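Local coordinates for protein aerobactin synthase IucA (Klebsiella pneumoniae subsp. pneumoniae, PDB 5JM8) that probably couples citrate to N6-acetyl-N6-hydroxylysine using ATP, a step in assembling the siderophore aerobactin, at residues L12-A16 and H115-Q119; L198-L202 and W222-L226; A210-E216 and K250-G256. Numbering follows the deposited sequence.

Overall arrangement
From the N terminus, interaction 1 is the first to close: the start of helix 14-26 meets helix 101-124 across 98 intervening residues, which include the five-stranded antiparallel sheet of strands 31-32 to 77-80. Interactions 2 and 3 both open after interaction 1 has closed, about 40 Å away between centres. Their segments alternate, so the two loops cross: 198-202, 210-216, 222-226, 250-256. Interaction 2 ties helix 198-209 to edge strand 221-226 of a three-stranded sheet, interaction 3 the 3-10 loop after that helix to the other edge strand, 249-255. With centres about 11 Å apart they meet at Leu-223, whose CD2 lies 3.5 Å from Leu-252 CD1. Both also border the second subunit.

Interaction 1 of 3, residues L12-A16 and H115-Q119; sequences LDVAA and HAHTQ
Segment 12-16 runs extended through Leu-12 (phi/psi -102/135) and Asp-13 (-147/103), then turns into the first residues of helix 14-26, Ala-16 having helical angles of -63/-34. Segment 115-119 is regular helix throughout, part of the longer helix 101-124. The two backbones come nearest at Ala-15 and His-115, whose CA atoms are 5.5 Å apart, and 192 Å² of surface is buried between the two segments. Asp-13 occupies the N-cap position of helix 14-26. With chi1 in t (-166°) and chi2 at -22°, its OD1 accepts from Ala-16 N at 2.9 Å and, weakly, from Ala-15 N, also at 2.9 Å, satisfying amides that the first turn of a helix cannot pair internally. The other carboxylate oxygen faces the partner helix: His-115 NE2 donates to Asp-13 OD2 in a very short hydrogen bond of 2.4 Å, with an angle of 157° at the hydrogen. This is a His-carboxylate pair built onto a helix N-cap, so the same aspartate caps its own helix and hydrogen-bonds to helix 101-124. His-115 reaches across with chi1 t (179°) and chi2 -87°, the carboxylate oxygen lying at the ring edge; Phe-82 stacks on the same imidazole. Alongside the polar link, Ala-15 directs its CB toward the partner helix, 3.7 Å from His-115 CD2 and 4.2 Å from Thr-118 CG2. The OG1 of Thr-118 (chi1 m) is hydrogen-bonded to Ser-114 O, one turn earlier in its own helix. Phe-67 of strand 64-72 touches Asp-13 and Ala-16, placing the sheet beside this junction.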
ATOM      1  N   LEU A  12      -2.131 -37.712 -14.126  1.00 50.15           N
ATOM      2  CA  LEU A  12      -1.291 -36.614 -14.589  1.00 44.02           C
ATOM      3  C   LEU A  12       0.127 -36.703 -14.046  1.00 42.89           C
ATOM      4  O   LEU A  12       0.336 -36.958 -12.859  1.00 47.03           O
ATOM      5  CB  LEU A  12      -1.900 -35.271 -14.181  1.00 39.37           C
ATOM      6  CG  LEU A  12      -2.951 -34.674 -15.115  1.00 40.04           C
ATOM      7  CD1 LEU A  12      -4.206 -35.535 -15.177  1.00 42.39           C
ATOM      8  CD2 LEU A  12      -3.278 -33.271 -14.662  1.00 39.72           C
ATOM      9  N   ASP A  13       1.095 -36.494 -14.930  1.00 30.17           N
ATOM     10  CA  ASP A  13       2.486 -36.358 -14.526  1.00 26.79           C
ATOM     11  C   ASP A  13       3.178 -35.384 -15.471  1.00 23.92           C
ATOM     12  O   ASP A  13       3.512 -35.727 -16.604  1.00 26.30           O
ATOM     13  CB  ASP A  13       3.197 -37.714 -14.524  1.00 27.44           C
ATOM     14  CG  ASP A  13       4.533 -37.672 -13.804  1.00 29.34           C
ATOM     15  OD1 ASP A  13       5.113 -36.573 -13.675  1.00 31.62           O
ATOM     16  OD2 ASP A  13       5.004 -38.742 -13.361  1.00 29.32           O
ATOM     17  N   VAL A  14       3.379 -34.161 -14.989  1.00 21.73           N
ATOM     18  CA  VAL A  14       4.054 -33.125 -15.760  1.00 19.09           C
ATOM     19  C   VAL A  14       5.566 -33.332 -15.763  1.00 19.65           C
ATOM     20  O   VAL A  14       6.259 -32.836 -16.645  1.00 22.19           O
ATOM     21  CB  VAL A  14       3.737 -31.713 -15.212  1.00 19.05           C
ATOM     22  CG1 VAL A  14       2.270 -31.377 -15.435  1.00 16.88           C
ATOM     23  CG2 VAL A  14       4.098 -31.604 -13.731  1.00 16.07           C
ATOM     24  N   ALA A  15       6.074 -34.064 -14.775  1.00 21.81           N
ATOM     25  CA  ALA A  15       7.501 -34.360 -14.698  1.00 22.05           C
ATOM     26  C   ALA A  15       7.885 -35.395 -15.747  1.00 21.98           C
ATOM     27  O   ALA A  15       8.869 -35.232 -16.469  1.00 18.53           O
ATOM     28  CB  ALA A  15       7.869 -34.855 -13.305  1.00 17.86           C
ATOM     29  N   ALA A  16       7.100 -36.462 -15.831  1.00 19.05           N
ATOM     30  CA  ALA A  16       7.364 -37.520 -16.791  1.00 20.60           C
ATOM     31  C   ALA A  16       7.264 -36.983 -18.213  1.00 22.99           C
ATOM     32  O   ALA A  16       7.993 -37.418 -19.102  1.00 25.31           O
ATOM     33  CB  ALA A  16       6.398 -38.674 -16.592  1.00 20.24           C
ATOM     34  N   HIS A 115      12.014 -36.290 -10.806  1.00 19.09           N
ATOM     35  CA  HIS A 115      10.605 -36.664 -10.830  1.00 19.00           C
ATOM     36  C   HIS A 115      10.010 -36.650  -9.426  1.00 21.94           C
ATOM     37  O   HIS A 115       8.867 -36.236  -9.232  1.00 18.48           O
ATOM     38  CB  HIS A 115      10.431 -38.049 -11.464  1.00 19.69           C
ATOM     39  CG  HIS A 115       9.012 -38.526 -11.497  1.00 24.57           C
ATOM     40  ND1 HIS A 115       8.429 -39.202 -10.446  1.00 22.33           N
ATOM     41  CD2 HIS A 115       8.059 -38.425 -12.453  1.00 19.61           C
ATOM     42  CE1 HIS A 115       7.179 -39.495 -10.753  1.00 25.82           C
ATOM     43  NE2 HIS A 115       6.929 -39.037 -11.967  1.00 19.80           N
ATOM     44  N   ALA A 116      10.797 -37.093  -8.449  1.00 21.31           N
ATOM     45  CA  ALA A 116      10.343 -37.176  -7.065  1.00 21.74           C
ATOM     46  C   ALA A 116      10.319 -35.806  -6.392  1.00 26.96           C
ATOM     47  O   ALA A 116       9.373 -35.473  -5.678  1.00 25.85           O
ATOM     48  CB  ALA A 116      11.229 -38.119  -6.282  1.00 19.97           C
ATOM     49  N   HIS A 117      11.371 -35.025  -6.617  1.00 29.25           N
ATOM     50  CA  HIS A 117      11.471 -33.684  -6.054  1.00 28.30           C
ATOM     51  C   HIS A 117      10.315 -32.814  -6.528  1.00 27.64           C
ATOM     52  O   HIS A 117       9.780 -32.006  -5.769  1.00 29.39           O
ATOM     53  CB  HIS A 117      12.801 -33.040  -6.442  1.00 26.79           C
ATOM     54  CG  HIS A 117      13.998 -33.783  -5.937  1.00 25.04           C
ATOM     55  ND1 HIS A 117      15.245 -33.665  -6.514  1.00 23.55           N
ATOM     56  CD2 HIS A 117      14.137 -34.661  -4.916  1.00 23.46           C
ATOM     57  CE1 HIS A 117      16.101 -34.433  -5.865  1.00 21.94           C
ATOM     58  NE2 HIS A 117      15.454 -35.049  -4.892  1.00 21.18           N
ATOM     59  N   THR A 118       9.943 -32.983  -7.793  1.00 25.51           N
ATOM     60  CA  THR A 118       8.832 -32.245  -8.376  1.00 20.93           C
ATOM     61  C   THR A 118       7.527 -32.590  -7.668  1.00 21.89           C
ATOM     62  O   THR A 118       6.736 -31.705  -7.349  1.00 18.77           O
ATOM     63  CB  THR A 118       8.683 -32.543  -9.878  1.00 18.07           C
ATOM     64  OG1 THR A 118       9.870 -32.141 -10.568  1.00 18.11           O
ATOM     65  CG2 THR A 118       7.486 -31.801 -10.464  1.00 17.61           C
ATOM     66  N   GLN A 119       7.307 -33.877  -7.428  1.00 24.18           N
ATOM     67  CA  GLN A 119       6.083 -34.328  -6.774  1.00 27.41           C
ATOM     68  C   GLN A 119       5.993 -33.744  -5.372  1.00 25.71           C
ATOM     69  O   GLN A 119       4.919 -33.343  -4.930  1.00 28.02           O
ATOM     70  CB  GLN A 119       6.029 -35.858  -6.721  1.00 32.21           C
ATOM     71  CG  GLN A 119       4.745 -36.419  -6.113  1.00 33.64           C
ATOM     72  CD  GLN A 119       3.517 -36.119  -6.955  1.00 32.55           C
ATOM     73  OE1 GLN A 119       3.446 -36.492  -8.126  1.00 35.60           O
ATOM     74  NE2 GLN A 119       2.545 -35.438  -6.362  1.00 28.41           N
TER

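Interaction 2 of 3, residues L198-L202 and W222-L226; sequences LQQRL and WLFPL
Helix 198-202, the first part of helix 198-209, passes strand 222-226 with axes 8.7 Å apart at closest approach and crossing at 67°; the nearest CA atoms, those of Leu-202 and Leu-223, are 6.5 Å apart. Trp-222 begins the strand segment and supplies its broadest surface. Its chi1 of -58° (m) and chi2 of -6° bring the indole to the helix, where Gln-199 CB forms a CH-pi contact 3.9 Å from the six-membered ring centroid, and Gln-199 CG lies 3.5 Å from Trp-222 CZ2. Gln-199 is extended (chi1 and chi2 t), and its NE2 is hydrogen-bonded to Asp-219 OD1 of the second subunit. Leu-198 CG lies 4.4 Å from Trp-222 CZ3, and Leu-202 CD1 4.1 Å from Trp-222 CE3. At Leu-223 the backbone does the touching: its O is 3.6 Å from Leu-202 CB. Two residues on, Pro-225 CD meets Leu-202 CD2 at 4.2 Å, so Leu-202 (chi1 m, chi2 t) bridges Trp-222 and Pro-225. This is helix-on-sheet packing, made by apolar side chains and a CH-pi contact. Strand 221-226, at the edge of its three-stranded antiparallel sheet, pairs with strand 177-185, while Phe-346 of strand 345-350 packs against both Leu-202 and Pro-225.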
ATOM      1  N   LEU A 198      33.816   0.095  -6.691  1.00 29.20           N
ATOM      2  CA  LEU A 198      33.488  -1.135  -5.978  1.00 28.80           C
ATOM      3  C   LEU A 198      33.207  -0.888  -4.498  1.00 30.03           C
ATOM      4  O   LEU A 198      32.262  -1.442  -3.937  1.00 31.45           O
ATOM      5  CB  LEU A 198      34.621  -2.147  -6.120  1.00 28.12           C
ATOM      6  CG  LEU A 198      34.427  -3.453  -5.347  1.00 29.36           C
ATOM      7  CD1 LEU A 198      33.159  -4.171  -5.795  1.00 27.53           C
ATOM      8  CD2 LEU A 198      35.640  -4.343  -5.516  1.00 32.08           C
ATOM      9  N   GLN A 199      34.042  -0.065  -3.873  1.00 26.84           N
ATOM     10  CA  GLN A 199      33.881   0.283  -2.467  1.00 26.64           C
ATOM     11  C   GLN A 199      32.496   0.862  -2.207  1.00 25.64           C
ATOM     12  O   GLN A 199      31.863   0.561  -1.196  1.00 26.45           O
ATOM     13  CB  GLN A 199      34.955   1.289  -2.043  1.00 27.87           C
ATOM     14  CG  GLN A 199      34.903   1.673  -0.572  1.00 28.05           C
ATOM     15  CD  GLN A 199      35.963   2.683  -0.191  1.00 35.88           C
ATOM     16  OE1 GLN A 199      36.713   3.171  -1.039  1.00 33.80           O
ATOM     17  NE2 GLN A 199      36.028   3.007   1.094  1.00 36.42           N
ATOM     18  N   GLN A 200      32.037   1.687  -3.140  1.00 25.40           N
ATOM     19  CA  GLN A 200      30.773   2.394  -3.006  1.00 24.57           C
ATOM     20  C   GLN A 200      29.555   1.493  -3.227  1.00 23.38           C
ATOM     21  O   GLN A 200      28.526   1.678  -2.573  1.00 23.65           O
ATOM     22  CB  GLN A 200      30.737   3.569  -3.984  1.00 25.15           C
ATOM     23  CG  GLN A 200      31.679   4.709  -3.618  1.00 29.17           C
ATOM     24  CD  GLN A 200      31.960   5.642  -4.784  1.00 34.26           C
ATOM     25  OE1 GLN A 200      31.639   5.335  -5.933  1.00 36.24           O
ATOM     26  NE2 GLN A 200      32.559   6.790  -4.491  1.00 35.12           N
ATOM     27  N   ARG A 201      29.657   0.529  -4.142  1.00 25.79           N
ATOM     28  CA  ARG A 201      28.552  -0.406  -4.375  1.00 28.87           C
ATOM     29  C   ARG A 201      28.231  -1.197  -3.119  1.00 29.95           C
ATOM     30  O   ARG A 201      27.093  -1.203  -2.652  1.00 31.85           O
ATOM     31  CB  ARG A 201      28.865  -1.399  -5.503  1.00 30.99           C
ATOM     32  CG  ARG A 201      28.436  -0.998  -6.918  1.00 30.50           C
ATOM     33  CD  ARG A 201      26.984  -0.535  -7.049  1.00 26.07           C
ATOM     34  NE  ARG A 201      26.069  -1.548  -7.570  1.00 22.32           N
ATOM     35  CZ  ARG A 201      26.108  -2.051  -8.800  1.00 21.27           C
ATOM     36  NH1 ARG A 201      27.049  -1.680  -9.658  1.00 23.01           N
ATOM     37  NH2 ARG A 201      25.203  -2.953  -9.168  1.00 20.17           N
ATOM     38  N   LEU A 202      29.248  -1.865  -2.585  1.00 29.06           N
ATOM     39  CA  LEU A 202      29.089  -2.721  -1.420  1.00 26.56           C
ATOM     40  C   LEU A 202      28.580  -1.923  -0.228  1.00 28.85           C
ATOM     41  O   LEU A 202      27.860  -2.447   0.621  1.00 31.14           O
ATOM     42  CB  LEU A 202      30.417  -3.399  -1.082  1.00 23.76           C
ATOM     43  CG  LEU A 202      31.021  -4.225  -2.222  1.00 23.65           C
ATOM     44  CD1 LEU A 202      32.390  -4.768  -1.835  1.00 24.45           C
ATOM     45  CD2 LEU A 202      30.086  -5.361  -2.615  1.00 22.53           C
ATOM     46  N   TRP A 222      35.467  -3.892   4.633  1.00 30.78           N
ATOM     47  CA  TRP A 222      34.229  -3.751   3.871  1.00 29.93           C
ATOM     48  C   TRP A 222      33.271  -4.912   4.117  1.00 29.99           C
ATOM     49  O   TRP A 222      33.695  -6.026   4.427  1.00 32.65           O
ATOM     50  CB  TRP A 222      34.528  -3.664   2.373  1.00 29.97           C
ATOM     51  CG  TRP A 222      35.441  -2.543   1.985  1.00 31.54           C
ATOM     52  CD1 TRP A 222      35.918  -1.552   2.792  1.00 29.64           C
ATOM     53  CD2 TRP A 222      35.991  -2.302   0.685  1.00 28.19           C
ATOM     54  NE1 TRP A 222      36.730  -0.709   2.075  1.00 31.66           N
ATOM     55  CE2 TRP A 222      36.791  -1.148   0.779  1.00 29.18           C
ATOM     56  CE3 TRP A 222      35.883  -2.950  -0.549  1.00 27.83           C
ATOM     57  CZ2 TRP A 222      37.480  -0.628  -0.314  1.00 29.82           C
ATOM     58  CZ3 TRP A 222      36.567  -2.432  -1.633  1.00 28.46           C
ATOM     59  CH2 TRP A 222      37.357  -1.283  -1.508  1.00 29.79           C
ATOM     60  N   LEU A 223      31.980  -4.642   3.959  1.00 27.91           N
ATOM     61  CA  LEU A 223      30.955  -5.673   4.059  1.00 26.08           C
ATOM     62  C   LEU A 223      30.808  -6.385   2.718  1.00 30.15           C
ATOM     63  O   LEU A 223      30.725  -5.741   1.670  1.00 34.18           O
ATOM     64  CB  LEU A 223      29.622  -5.065   4.496  1.00 24.48           C
ATOM     65  CG  LEU A 223      29.621  -4.390   5.870  1.00 23.64           C
ATOM     66  CD1 LEU A 223      28.299  -3.677   6.111  1.00 22.88           C
ATOM     67  CD2 LEU A 223      29.889  -5.407   6.970  1.00 23.95           C
ATOM     68  N   PHE A 224      30.772  -7.713   2.767  1.00 30.41           N
ATOM     69  CA  PHE A 224      30.814  -8.544   1.570  1.00 27.64           C
ATOM     70  C   PHE A 224      29.704  -9.596   1.617  1.00 31.83           C
ATOM     71  O   PHE A 224      29.725 -10.476   2.477  1.00 40.46           O
ATOM     72  CB  PHE A 224      32.189  -9.203   1.457  1.00 24.84           C
ATOM     73  CG  PHE A 224      32.404  -9.963   0.181  1.00 25.21           C
ATOM     74  CD1 PHE A 224      32.862  -9.320  -0.956  1.00 26.30           C
ATOM     75  CD2 PHE A 224      32.169 -11.323   0.126  1.00 24.53           C
ATOM     76  CE1 PHE A 224      33.066 -10.024  -2.127  1.00 28.04           C
ATOM     77  CE2 PHE A 224      32.371 -12.031  -1.036  1.00 24.91           C
ATOM     78  CZ  PHE A 224      32.821 -11.381  -2.166  1.00 26.52           C
ATOM     79  N   PRO A 225      28.726  -9.511   0.699  1.00 26.59           N
ATOM     80  CA  PRO A 225      27.572 -10.415   0.767  1.00 26.46           C
ATOM     81  C   PRO A 225      27.860 -11.814   0.232  1.00 27.87           C
ATOM     82  O   PRO A 225      28.642 -11.966  -0.706  1.00 27.08           O
ATOM     83  CB  PRO A 225      26.535  -9.712  -0.106  1.00 24.63           C
ATOM     84  CG  PRO A 225      27.351  -9.011  -1.134  1.00 24.16           C
ATOM     85  CD  PRO A 225      28.617  -8.579  -0.439  1.00 25.14           C
ATOM     86  N   LEU A 226      27.225 -12.818   0.833  1.00 29.35           N
ATOM     87  CA  LEU A 226      27.387 -14.209   0.417  1.00 27.73           C
ATOM     88  C   LEU A 226      26.066 -14.969   0.405  1.00 23.55           C
ATOM     89  O   LEU A 226      25.130 -14.624   1.124  1.00 23.08           O
ATOM     90  CB  LEU A 226      28.367 -14.939   1.341  1.00 29.65           C
ATOM     91  CG  LEU A 226      29.862 -14.753   1.076  1.00 30.84           C
ATOM     92  CD1 LEU A 226      30.401 -13.553   1.820  1.00 32.44           C
ATOM     93  CD2 LEU A 226      30.624 -16.009   1.458  1.00 31.11           C
TER

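Interaction 3 of 3, residues A210-E216 and K250-G256; sequences APQLLNE and KDLGEAG
A classic beta bulge distorts strand 249-255 where it meets the 3-10 turns of 211-216: Leu-252 and Gly-253 both pair with Trp-181 of strand 177-185. Gly-253 takes phi/psi 83/-165, and its N donates to Asp-251 OD1 at 3.0 Å in an Asx turn. The chain then turns a corner, and Gly-256, at 100/-158, makes the nearest CA approach, its CA 4.0 Å from both Ala-210 CA and Ala-210 CB; a CB on this glycine would clash there. The 3-10 segment is held by Leu-213 N to Ala-210 O (3.1 Å) and Glu-216 N to Leu-213 O (3.1 Å). It lies across one face of the three-stranded antiparallel sheet, touching Trp-181 and Leu-223 as well as strand 249-255. Leu-213 (m, t) places CD2 4.1 Å from Leu-252 CD1 and CD1 3.8 Å from Ala-255 CB, while Glu-216 CG lies 3.7 Å from Leu-252 CD2. At the end away from Gly-256, fully extended Lys-250 forms a salt bridge through NZ with Glu-216 OE2, 3.0 Å away.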
ATOM      1  N   ALA A 210      21.313  -4.717   4.733  1.00 22.02           N
ATOM      2  CA  ALA A 210      21.635  -5.083   6.109  1.00 23.38           C
ATOM      3  C   ALA A 210      22.268  -3.903   6.839  1.00 25.59           C
ATOM      4  O   ALA A 210      23.449  -3.943   7.186  1.00 26.90           O
ATOM      5  CB  ALA A 210      22.562  -6.277   6.133  1.00 22.53           C
ATOM      6  N   PRO A 211      21.477  -2.846   7.076  1.00 27.50           N
ATOM      7  CA  PRO A 211      21.968  -1.613   7.700  1.00 25.84           C
ATOM      8  C   PRO A 211      22.628  -1.850   9.054  1.00 22.35           C
ATOM      9  O   PRO A 211      23.568  -1.142   9.412  1.00 21.28           O
ATOM     10  CB  PRO A 211      20.704  -0.764   7.879  1.00 19.32           C
ATOM     11  CG  PRO A 211      19.655  -1.400   7.069  1.00 25.39           C
ATOM     12  CD  PRO A 211      20.021  -2.823   6.857  1.00 26.37           C
ATOM     13  N   GLN A 212      22.134  -2.835   9.796  1.00 21.36           N
ATOM     14  CA  GLN A 212      22.581  -3.042  11.169  1.00 24.13           C
ATOM     15  C   GLN A 212      23.989  -3.638  11.232  1.00 21.73           C
ATOM     16  O   GLN A 212      24.540  -3.820  12.318  1.00 22.41           O
ATOM     17  CB  GLN A 212      21.593  -3.937  11.931  1.00 28.66           C
ATOM     18  CG  GLN A 212      21.530  -5.389  11.472  1.00 33.95           C
ATOM     19  CD  GLN A 212      20.565  -5.616  10.317  1.00 39.47           C
ATOM     20  OE1 GLN A 212      20.114  -4.673   9.664  1.00 44.29           O
ATOM     21  NE2 GLN A 212      20.239  -6.878  10.064  1.00 38.73           N
ATOM     22  N   LEU A 213      24.560  -3.942  10.069  1.00 23.20           N
ATOM     23  CA  LEU A 213      25.925  -4.452   9.987  1.00 24.77           C
ATOM     24  C   LEU A 213      26.915  -3.347   9.646  1.00 28.65           C
ATOM     25  O   LEU A 213      28.106  -3.602   9.469  1.00 31.76           O
ATOM     26  CB  LEU A 213      26.030  -5.562   8.939  1.00 22.36           C
ATOM     27  CG  LEU A 213      25.334  -6.887   9.245  1.00 22.86           C
ATOM     28  CD1 LEU A 213      25.557  -7.857   8.098  1.00 21.17           C
ATOM     29  CD2 LEU A 213      25.825  -7.488  10.554  1.00 22.12           C
ATOM     30  N   LEU A 214      26.424  -2.118   9.551  1.00 24.32           N
ATOM     31  CA  LEU A 214      27.280  -1.007   9.172  1.00 24.24           C
ATOM     32  C   LEU A 214      28.257  -0.656  10.289  1.00 24.60           C
ATOM     33  O   LEU A 214      29.205   0.094  10.072  1.00 25.36           O
ATOM     34  CB  LEU A 214      26.437   0.211   8.796  1.00 23.11           C
ATOM     35  CG  LEU A 214      25.719   0.110   7.446  1.00 24.37           C
ATOM     36  CD1 LEU A 214      24.794   1.297   7.241  1.00 21.86           C
ATOM     37  CD2 LEU A 214      26.715   0.011   6.295  1.00 22.55           C
ATOM     38  N   ASN A 215      28.042  -1.212  11.479  1.00 24.74           N
ATOM     39  CA  ASN A 215      28.985  -1.021  12.578  1.00 25.81           C
ATOM     40  C   ASN A 215      30.308  -1.740  12.308  1.00 26.50           C
ATOM     41  O   ASN A 215      31.258  -1.621  13.083  1.00 27.50           O
ATOM     42  CB  ASN A 215      28.388  -1.503  13.909  1.00 25.81           C
ATOM     43  CG  ASN A 215      27.929  -2.951  13.866  1.00 25.22           C
ATOM     44  OD1 ASN A 215      28.252  -3.694  12.944  1.00 25.99           O
ATOM     45  ND2 ASN A 215      27.171  -3.355  14.876  1.00 25.07           N
ATOM     46  N   GLU A 216      30.353  -2.478  11.202  1.00 26.00           N
ATOM     47  CA  GLU A 216      31.547  -3.201  10.781  1.00 27.32           C
ATOM     48  C   GLU A 216      32.164  -2.610   9.515  1.00 29.06           C
ATOM     49  O   GLU A 216      33.099  -3.181   8.956  1.00 27.25           O
ATOM     50  CB  GLU A 216      31.211  -4.675  10.545  1.00 27.28           C
ATOM     51  CG  GLU A 216      30.889  -5.446  11.808  1.00 29.16           C
ATOM     52  CD  GLU A 216      32.074  -5.551  12.749  1.00 32.17           C
ATOM     53  OE1 GLU A 216      33.222  -5.381  12.285  1.00 30.50           O
ATOM     54  OE2 GLU A 216      31.853  -5.806  13.952  1.00 36.20           O
ATOM     55  N   LYS A 250      35.992 -11.482   8.872  1.00 35.33           N
ATOM     56  CA  LYS A 250      35.156 -11.721  10.040  1.00 31.08           C
ATOM     57  C   LYS A 250      33.779 -12.186   9.582  1.00 27.98           C
ATOM     58  O   LYS A 250      33.149 -11.555   8.735  1.00 26.93           O
ATOM     59  CB  LYS A 250      35.037 -10.463  10.903  1.00 31.10           C
ATOM     60  CG  LYS A 250      34.162 -10.645  12.139  1.00 30.48           C
ATOM     61  CD  LYS A 250      34.063  -9.371  12.960  1.00 30.37           C
ATOM     62  CE  LYS A 250      33.189  -9.576  14.191  1.00 28.91           C
ATOM     63  NZ  LYS A 250      33.052  -8.333  15.000  1.00 29.19           N
ATOM     64  N   ASP A 251      33.325 -13.297  10.147  1.00 26.71           N
ATOM     65  CA  ASP A 251      32.026 -13.862   9.811  1.00 26.56           C
ATOM     66  C   ASP A 251      30.916 -13.216  10.641  1.00 30.31           C
ATOM     67  O   ASP A 251      30.799 -13.469  11.840  1.00 31.95           O
ATOM     68  CB  ASP A 251      32.049 -15.374  10.038  1.00 25.76           C
ATOM     69  CG  ASP A 251      30.788 -16.060   9.556  1.00 31.62           C
ATOM     70  OD1 ASP A 251      29.851 -15.369   9.103  1.00 30.59           O
ATOM     71  OD2 ASP A 251      30.732 -17.305   9.636  1.00 24.81           O
ATOM     72  N   LEU A 252      30.094 -12.396   9.990  1.00 31.52           N
ATOM     73  CA  LEU A 252      29.041 -11.655  10.680  1.00 30.03           C
ATOM     74  C   LEU A 252      27.734 -12.440  10.741  1.00 31.36           C
ATOM     75  O   LEU A 252      26.803 -12.058  11.451  1.00 27.02           O
ATOM     76  CB  LEU A 252      28.806 -10.307   9.992  1.00 23.60           C
ATOM     77  CG  LEU A 252      30.015  -9.368   9.932  1.00 24.45           C
ATOM     78  CD1 LEU A 252      29.666  -8.085   9.195  1.00 24.10           C
ATOM     79  CD2 LEU A 252      30.532  -9.049  11.328  1.00 25.28           C
ATOM     80  N   GLY A 253      27.663 -13.537   9.994  1.00 32.39           N
ATOM     81  CA  GLY A 253      26.474 -14.368   9.977  1.00 32.58           C
ATOM     82  C   GLY A 253      25.411 -13.849   9.026  1.00 31.90           C
ATOM     83  O   GLY A 253      25.684 -13.001   8.173  1.00 31.22           O
ATOM     84  N   GLU A 254      24.194 -14.366   9.178  1.00 28.38           N
ATOM     85  CA  GLU A 254      23.066 -13.932   8.361  1.00 28.58           C
ATOM     86  C   GLU A 254      22.418 -12.683   8.942  1.00 28.55           C
ATOM     87  O   GLU A 254      22.335 -12.529  10.161  1.00 32.16           O
ATOM     88  CB  GLU A 254      22.026 -15.044   8.249  1.00 28.29           C
ATOM     89  CG  GLU A 254      22.549 -16.316   7.616  1.00 28.73           C
ATOM     90  CD  GLU A 254      21.509 -17.415   7.583  1.00 27.26           C
ATOM     91  OE1 GLU A 254      20.391 -17.194   8.098  1.00 26.17           O
ATOM     92  OE2 GLU A 254      21.808 -18.499   7.041  1.00 24.97           O
ATOM     93  N   ALA A 255      21.952 -11.798   8.066  1.00 27.09           N
ATOM     94  CA  ALA A 255      21.334 -10.553   8.501  1.00 23.50           C
ATOM     95  C   ALA A 255      20.647  -9.828   7.356  1.00 23.80           C
ATOM     96  O   ALA A 255      21.035  -9.963   6.194  1.00 24.86           O
ATOM     97  CB  ALA A 255      22.378  -9.641   9.132  1.00 23.23           C
ATOM     98  N   GLY A 256      19.621  -9.057   7.701  1.00 20.91           N
ATOM     99  CA  GLY A 256      19.054  -8.088   6.785  1.00 19.00           C
ATOM    100  C   GLY A 256      17.780  -8.502   6.080  1.00 20.46           C
ATOM    101  O   GLY A 256      17.041  -9.373   6.540  1.00 24.10           O
TER